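Long-range contacts in dipeptide Epimerase (Enterococcus faecalis V583, PDB 3JW7), which belongs to the mandelate racemase/muconate lactonizing enzyme family, in which an N-terminal capping domain closes over a TIM-type barrel that holds the active site: residues K14-F19 with G324-P329; G24-A29 with C292-T297. One frame throughout, in Å; residues are numbered along the deposited sequence.

Contact 1. Residues K14-F19 with G324-P329; sequences KLKETF and GLETAP. With ILE (isoleucine), chain I.
The carboxylate of E326 meets K16 not at its charge but along its chain, OE1 lying 3.3 Å from K16 CG where the two side chains cross. The other flat group, the F19 ring, has the carbonyl oxygen of E17 in plane at its edge, while CD1 of the bound isoleucine comes in obliquely, 3.4 Å from F19 CD2. No salt bridge joins K16 to E326: bends at the last two torsions of the lysine (chi3 -78°, chi4 62°) curl its amine over G324, to hydrogen-bond with F323 O. K16 NZ lies 3.5 Å from G324 CA. The backbones carry the polar part. K16 N donates to G324 O at 2.7 Å, and E326 N to K14 O at 3.1 Å, which makes L15 and L325 a non-hydrogen-bonded antiparallel pair; L15 CA adds a CA-H...O contact to G324 O. Beneath this bridge two leucines suit the buried side, with L15 CD2 and L325 CD2 3.8 Å apart, whereas long charged chains keep to the surface. L15 also pairs with E27, and this single antiparallel bridge attaches the loop after barrel strand 314-317 to edge strand 3-21 of the capping sheet, one of the junctions between capping domain and barrel in this two-domain fold of the enolase superfamily.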
loop_
_atom_site.group_PDB
_atom_site.type_symbol
_atom_site.label_atom_id
_atom_site.label_comp_id
_atom_site.label_asym_id
_atom_site.label_seq_id
_atom_site.Cartn_x
_atom_site.Cartn_y
_atom_site.Cartn_z
ATOM N N LYS A 14 -5.933 -7.529 -16.551
ATOM C CA LYS A 14 -6.672 -6.326 -16.901
ATOM C C LYS A 14 -7.586 -5.896 -15.765
ATOM O O LYS A 14 -8.109 -6.729 -15.029
ATOM C CB LYS A 14 -7.493 -6.556 -18.174
ATOM C CG LYS A 14 -8.157 -5.303 -18.697
ATOM C CD LYS A 14 -8.690 -5.502 -20.111
ATOM C CE LYS A 14 -9.327 -4.224 -20.634
ATOM N NZ LYS A 14 -8.366 -3.084 -20.624
ATOM N N LEU A 15 -7.755 -4.587 -15.611
ATOM C CA LEU A 15 -8.627 -4.063 -14.571
ATOM C C LEU A 15 -10.037 -3.962 -15.142
ATOM O O LEU A 15 -10.215 -3.727 -16.339
ATOM C CB LEU A 15 -8.154 -2.683 -14.107
ATOM C CG LEU A 15 -6.766 -2.591 -13.460
ATOM C CD1 LEU A 15 -6.561 -1.195 -12.913
ATOM C CD2 LEU A 15 -6.642 -3.615 -12.339
ATOM N N LYS A 16 -11.032 -4.151 -14.284
ATOM C CA LYS A 16 -12.427 -4.093 -14.702
ATOM C C LYS A 16 -12.780 -2.705 -15.209
ATOM O O LYS A 16 -13.676 -2.539 -16.039
ATOM C CB LYS A 16 -13.341 -4.502 -13.539
ATOM C CG LYS A 16 -13.208 -5.982 -13.171
ATOM C CD LYS A 16 -14.219 -6.440 -12.122
ATOM C CE LYS A 16 -13.831 -6.018 -10.714
ATOM N NZ LYS A 16 -13.774 -4.539 -10.574
ATOM N N GLU A 17 -12.066 -1.706 -14.707
ATOM C CA GLU A 17 -12.280 -0.330 -15.127
ATOM C C GLU A 17 -10.977 0.439 -14.964
ATOM O O GLU A 17 -10.206 0.173 -14.041
ATOM C CB GLU A 17 -13.396 0.321 -14.298
ATOM C CG GLU A 17 -13.223 0.214 -12.793
ATOM C CD GLU A 17 -14.403 0.789 -12.017
ATOM O OE1 GLU A 17 -14.374 0.750 -10.769
ATOM O OE2 GLU A 17 -15.363 1.280 -12.649
ATOM N N THR A 18 -10.721 1.373 -15.873
ATOM C CA THR A 18 -9.507 2.175 -15.803
ATOM C C THR A 18 -9.587 3.113 -14.601
ATOM O O THR A 18 -10.634 3.703 -14.330
ATOM C CB THR A 18 -9.313 3.023 -17.077
ATOM O OG1 THR A 18 -10.390 3.958 -17.197
ATOM C CG2 THR A 18 -9.281 2.137 -18.307
ATOM N N PHE A 19 -8.484 3.240 -13.870
ATOM C CA PHE A 19 -8.453 4.113 -12.707
ATOM C C PHE A 19 -7.549 5.301 -12.973
ATOM O O PHE A 19 -6.430 5.147 -13.459
ATOM C CB PHE A 19 -7.975 3.352 -11.466
ATOM C CG PHE A 19 -9.051 3.144 -10.440
ATOM C CD1 PHE A 19 -10.066 2.218 -10.654
ATOM C CD2 PHE A 19 -9.077 3.908 -9.281
ATOM C CE1 PHE A 19 -11.096 2.058 -9.726
ATOM C CE2 PHE A 19 -10.097 3.758 -8.349
ATOM C CZ PHE A 19 -11.109 2.833 -8.570
ATOM N N GLY A 324 -10.355 -4.357 -8.275
ATOM C CA GLY A 324 -10.477 -3.990 -9.674
ATOM C C GLY A 324 -9.990 -5.044 -10.645
ATOM O O GLY A 324 -10.156 -4.904 -11.860
ATOM N N LEU A 325 -9.413 -6.115 -10.113
ATOM C CA LEU A 325 -8.871 -7.188 -10.941
ATOM C C LEU A 325 -9.907 -8.062 -11.648
ATOM O O LEU A 325 -10.895 -8.490 -11.045
ATOM C CB LEU A 325 -7.974 -8.094 -10.093
ATOM C CG LEU A 325 -6.827 -7.439 -9.307
ATOM C CD1 LEU A 325 -6.091 -8.525 -8.539
ATOM C CD2 LEU A 325 -5.874 -6.699 -10.252
ATOM N N GLU A 326 -9.669 -8.337 -12.927
ATOM C CA GLU A 326 -10.570 -9.196 -13.687
ATOM C C GLU A 326 -10.441 -10.626 -13.173
ATOM O O GLU A 326 -11.412 -11.380 -13.179
ATOM C CB GLU A 326 -10.229 -9.161 -15.179
ATOM C CG GLU A 326 -10.636 -7.875 -15.878
ATOM C CD GLU A 326 -12.070 -7.901 -16.369
ATOM O OE1 GLU A 326 -12.966 -8.282 -15.586
ATOM O OE2 GLU A 326 -12.299 -7.528 -17.538
ATOM N N THR A 327 -9.245 -10.988 -12.716
ATOM C CA THR A 327 -8.997 -12.339 -12.212
ATOM C C THR A 327 -7.930 -12.385 -11.117
ATOM O O THR A 327 -7.139 -11.455 -10.968
ATOM C CB THR A 327 -8.541 -13.267 -13.352
ATOM O OG1 THR A 327 -8.442 -14.613 -12.870
ATOM C CG2 THR A 327 -7.183 -12.831 -13.870
ATOM N N ALA A 328 -7.925 -13.479 -10.356
ATOM C CA ALA A 328 -6.958 -13.696 -9.285
ATOM C C ALA A 328 -5.855 -14.609 -9.825
ATOM O O ALA A 328 -6.133 -15.681 -10.361
ATOM C CB ALA A 328 -7.640 -14.348 -8.081
ATOM N N PRO A 329 -4.586 -14.203 -9.679
ATOM C CA PRO A 329 -3.458 -14.999 -10.171
ATOM C C PRO A 329 -3.108 -16.223 -9.334
ATOM O O PRO A 329 -2.360 -17.099 -9.780
ATOM C CB PRO A 329 -2.322 -13.988 -10.193
ATOM C CG PRO A 329 -2.612 -13.170 -8.967
ATOM C CD PRO A 329 -4.113 -12.944 -9.071
HETATM N N ILE I . -5.862 2.577 -3.215
HETATM C CA ILE I . -4.671 2.417 -4.099
HETATM C C ILE I . -3.917 3.732 -4.252
HETATM O O ILE I . -4.519 4.809 -4.239
HETATM C CB ILE I . -5.061 1.934 -5.519
HETATM C CG1 ILE I . -6.154 2.838 -6.084
HETATM C CG2 ILE I . -5.472 0.466 -5.480
HETATM C CD1 ILE I . -6.386 2.685 -7.586
#

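Contact 2. Residues G24-A29 with C292-T297; sequences GTIESA and CMAEET. With TYR (tyrosine), chain J; ILE (isoleucine), chain I.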
loop_
_atom_site.group_PDB
_atom_site.type_symbol
_atom_site.label_atom_id
_atom_site.label_comp_id
_atom_site.label_asym_id
_atom_site.label_seq_id
_atom_site.Cartn_x
_atom_site.Cartn_y
_atom_site.Cartn_z
ATOM N N GLY A 24 -1.653 9.840 -13.229
ATOM C CA GLY A 24 -1.872 9.123 -14.469
ATOM C C GLY A 24 -2.983 8.099 -14.348
ATOM O O GLY A 24 -3.749 8.109 -13.386
ATOM N N THR A 25 -3.054 7.199 -15.320
ATOM C CA THR A 25 -4.082 6.173 -15.343
ATOM C C THR A 25 -3.494 4.775 -15.443
ATOM O O THR A 25 -2.385 4.582 -15.944
ATOM C CB THR A 25 -5.008 6.365 -16.547
ATOM O OG1 THR A 25 -4.283 6.065 -17.748
ATOM C CG2 THR A 25 -5.505 7.798 -16.610
ATOM N N ILE A 26 -4.245 3.796 -14.954
ATOM C CA ILE A 26 -3.818 2.410 -15.018
ATOM C C ILE A 26 -5.007 1.602 -15.528
ATOM O O ILE A 26 -6.158 1.882 -15.180
ATOM C CB ILE A 26 -3.367 1.892 -13.635
ATOM C CG1 ILE A 26 -2.895 0.440 -13.752
ATOM C CG2 ILE A 26 -4.500 2.027 -12.628
ATOM C CD1 ILE A 26 -2.347 -0.135 -12.453
ATOM N N GLU A 27 -4.741 0.623 -16.385
ATOM C CA GLU A 27 -5.829 -0.185 -16.911
ATOM C C GLU A 27 -5.502 -1.664 -16.827
ATOM O O GLU A 27 -6.299 -2.509 -17.224
ATOM C CB GLU A 27 -6.144 0.217 -18.357
ATOM C CG GLU A 27 -5.038 -0.045 -19.358
ATOM C CD GLU A 27 -5.418 0.405 -20.760
ATOM O OE1 GLU A 27 -4.635 0.156 -21.704
ATOM O OE2 GLU A 27 -6.502 1.011 -20.918
ATOM N N SER A 28 -4.326 -1.972 -16.293
ATOM C CA SER A 28 -3.905 -3.360 -16.150
ATOM C C SER A 28 -2.918 -3.497 -15.000
ATOM O O SER A 28 -2.026 -2.667 -14.838
ATOM C CB SER A 28 -3.239 -3.850 -17.436
ATOM O OG SER A 28 -2.946 -5.234 -17.358
ATOM N N ALA A 29 -3.087 -4.542 -14.199
ATOM C CA ALA A 29 -2.190 -4.796 -13.082
ATOM C C ALA A 29 -1.129 -5.765 -13.588
ATOM O O ALA A 29 -1.402 -6.945 -13.822
ATOM C CB ALA A 29 -2.959 -5.409 -11.915
ATOM N N CYS A 292 -1.400 0.450 -0.926
ATOM C CA CYS A 292 -1.042 -0.472 -2.001
ATOM C C CYS A 292 -0.968 0.209 -3.362
ATOM O O CYS A 292 -1.430 1.332 -3.527
ATOM C CB CYS A 292 -2.066 -1.609 -2.080
ATOM S SG CYS A 292 -3.744 -1.073 -2.530
ATOM N N MET A 293 -0.371 -0.485 -4.323
ATOM C CA MET A 293 -0.255 0.006 -5.696
ATOM C C MET A 293 -1.385 -0.674 -6.459
ATOM O O MET A 293 -1.789 -1.782 -6.111
ATOM C CB MET A 293 1.070 -0.432 -6.324
ATOM C CG MET A 293 2.313 0.025 -5.575
ATOM S SD MET A 293 2.423 1.806 -5.531
ATOM C CE MET A 293 4.054 2.004 -4.801
ATOM N N ALA A 294 -1.895 -0.028 -7.500
ATOM C CA ALA A 294 -2.960 -0.647 -8.279
ATOM C C ALA A 294 -2.381 -1.823 -9.071
ATOM O O ALA A 294 -3.120 -2.667 -9.568
ATOM C CB ALA A 294 -3.589 0.377 -9.222
ATOM N N GLU A 295 -1.053 -1.883 -9.164
ATOM C CA GLU A 295 -0.366 -2.950 -9.896
ATOM C C GLU A 295 -0.249 -4.274 -9.149
ATOM O O GLU A 295 -0.016 -5.322 -9.764
ATOM C CB GLU A 295 1.050 -2.514 -10.290
ATOM C CG GLU A 295 1.128 -1.574 -11.472
ATOM C CD GLU A 295 0.982 -0.121 -11.084
ATOM O OE1 GLU A 295 0.674 0.165 -9.909
ATOM O OE2 GLU A 295 1.171 0.741 -11.963
ATOM N N GLU A 296 -0.387 -4.248 -7.830
ATOM C CA GLU A 296 -0.264 -5.497 -7.098
ATOM C C GLU A 296 -1.584 -6.234 -6.986
ATOM O O GLU A 296 -2.648 -5.674 -7.244
ATOM C CB GLU A 296 0.381 -5.279 -5.725
ATOM C CG GLU A 296 -0.256 -4.259 -4.822
ATOM C CD GLU A 296 0.679 -3.893 -3.675
ATOM O OE1 GLU A 296 1.250 -4.818 -3.059
ATOM O OE2 GLU A 296 0.849 -2.692 -3.392
ATOM N N THR A 297 -1.504 -7.506 -6.619
ATOM C CA THR A 297 -2.690 -8.335 -6.541
ATOM C C THR A 297 -2.788 -9.134 -5.252
ATOM O O THR A 297 -2.313 -8.697 -4.205
ATOM C CB THR A 297 -2.755 -9.282 -7.770
ATOM O OG1 THR A 297 -1.650 -10.197 -7.746
ATOM C CG2 THR A 297 -2.675 -8.462 -9.062
HETATM N N TYR J . -2.598 3.624 -4.397
HETATM C CA TYR J . -1.719 4.774 -4.564
HETATM C C TYR J . -1.884 5.799 -3.442
HETATM O O TYR J . -2.121 5.373 -2.289
HETATM C CB TYR J . -1.974 5.434 -5.925
HETATM C CG TYR J . -1.677 4.554 -7.128
HETATM C CD1 TYR J . -2.535 4.536 -8.224
HETATM C CD2 TYR J . -0.516 3.778 -7.194
HETATM C CE1 TYR J . -2.255 3.775 -9.359
HETATM C CE2 TYR J . -0.221 3.009 -8.336
HETATM C CZ TYR J . -1.101 3.019 -9.413
HETATM O OH TYR J . -0.829 2.296 -10.555
HETATM O OXT TYR J . -1.751 7.008 -3.726
HETATM N N ILE I . -5.862 2.577 -3.215
HETATM C CA ILE I . -4.671 2.417 -4.099
HETATM C C ILE I . -3.917 3.732 -4.252
HETATM O O ILE I . -4.519 4.809 -4.239
HETATM C CB ILE I . -5.061 1.934 -5.519
HETATM C CG1 ILE I . -6.154 2.838 -6.084
HETATM C CG2 ILE I . -5.472 0.466 -5.480
HETATM C CD1 ILE I . -6.386 2.685 -7.586
#
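I26 and A294 form the tight centre of this contact: I26 CD1 lies 3.5 Å from A294 CB, closer than usual for two carbons. With CG1 anti to its backbone N (chi1 -179°), the isoleucine is extended toward the 292-297 loop, and the same methyl reaches the E295 carboxylate, 3.6 Å from I26 CD1 to E295 CD, and the hydroxyl of the bound tyrosine. The small methyl of A294 fits between I26 and the ligand, its CB 3.6 Å from the tyrosine OH. E295 bends at chi2 (87°), which brings its carboxylate alongside the isoleucine tip, where OE1 accepts a hydrogen bond of 2.7 Å from the tyrosine OH.

Toward A29 the packing is looser. A29 CB rests 3.6 Å from both A294 O and E295 O, and T297 CG2 is farther off, while T297 OG1 is held by E47. E295 O is buried here without a hydrogen-bonding partner. On the outer side of strand 24-29, T25 and E27 are exposed and lean on T20 and T18 of strand 3-21.

Behind the contact, M293 to E296 make a type I beta turn whose own backbone bond is weak. It is reinforced by E296, whose OE2 takes M293 N through its anti lone pair at 2.7 Å. The preceding C292 O accepts the tyrosine N at 2.7 Å, and C292 SG packs on the bound isoleucine. No hydrogen bond joins the two segments: the strand covers the hydroxyl end of the tyrosine with I26, while the loop supplies two of its directional bonds, from C292 O and E295; K159, N191 and K264 bind it as well.

Both contacts join the capping domain to loops of the barrel, and their first segments lie on neighbouring strands of one antiparallel sheet, tied by backbone pairing such as F19 with I26. Contact 2 is wholly buried near the ligands; contact 1, about 9 Å away between centres, is only partly buried, with charged residues at its surface. Their chemistry follows place: backbone hydrogen bonds hold the outer contact, apolar packing the inner one. The barrel loops also meet directly, L325 CD1 lying 3.5 Å from T297 CG2, an apolar touch between the two. Each contact touches the bound isoleucine, and contact 2 the tyrosine as well.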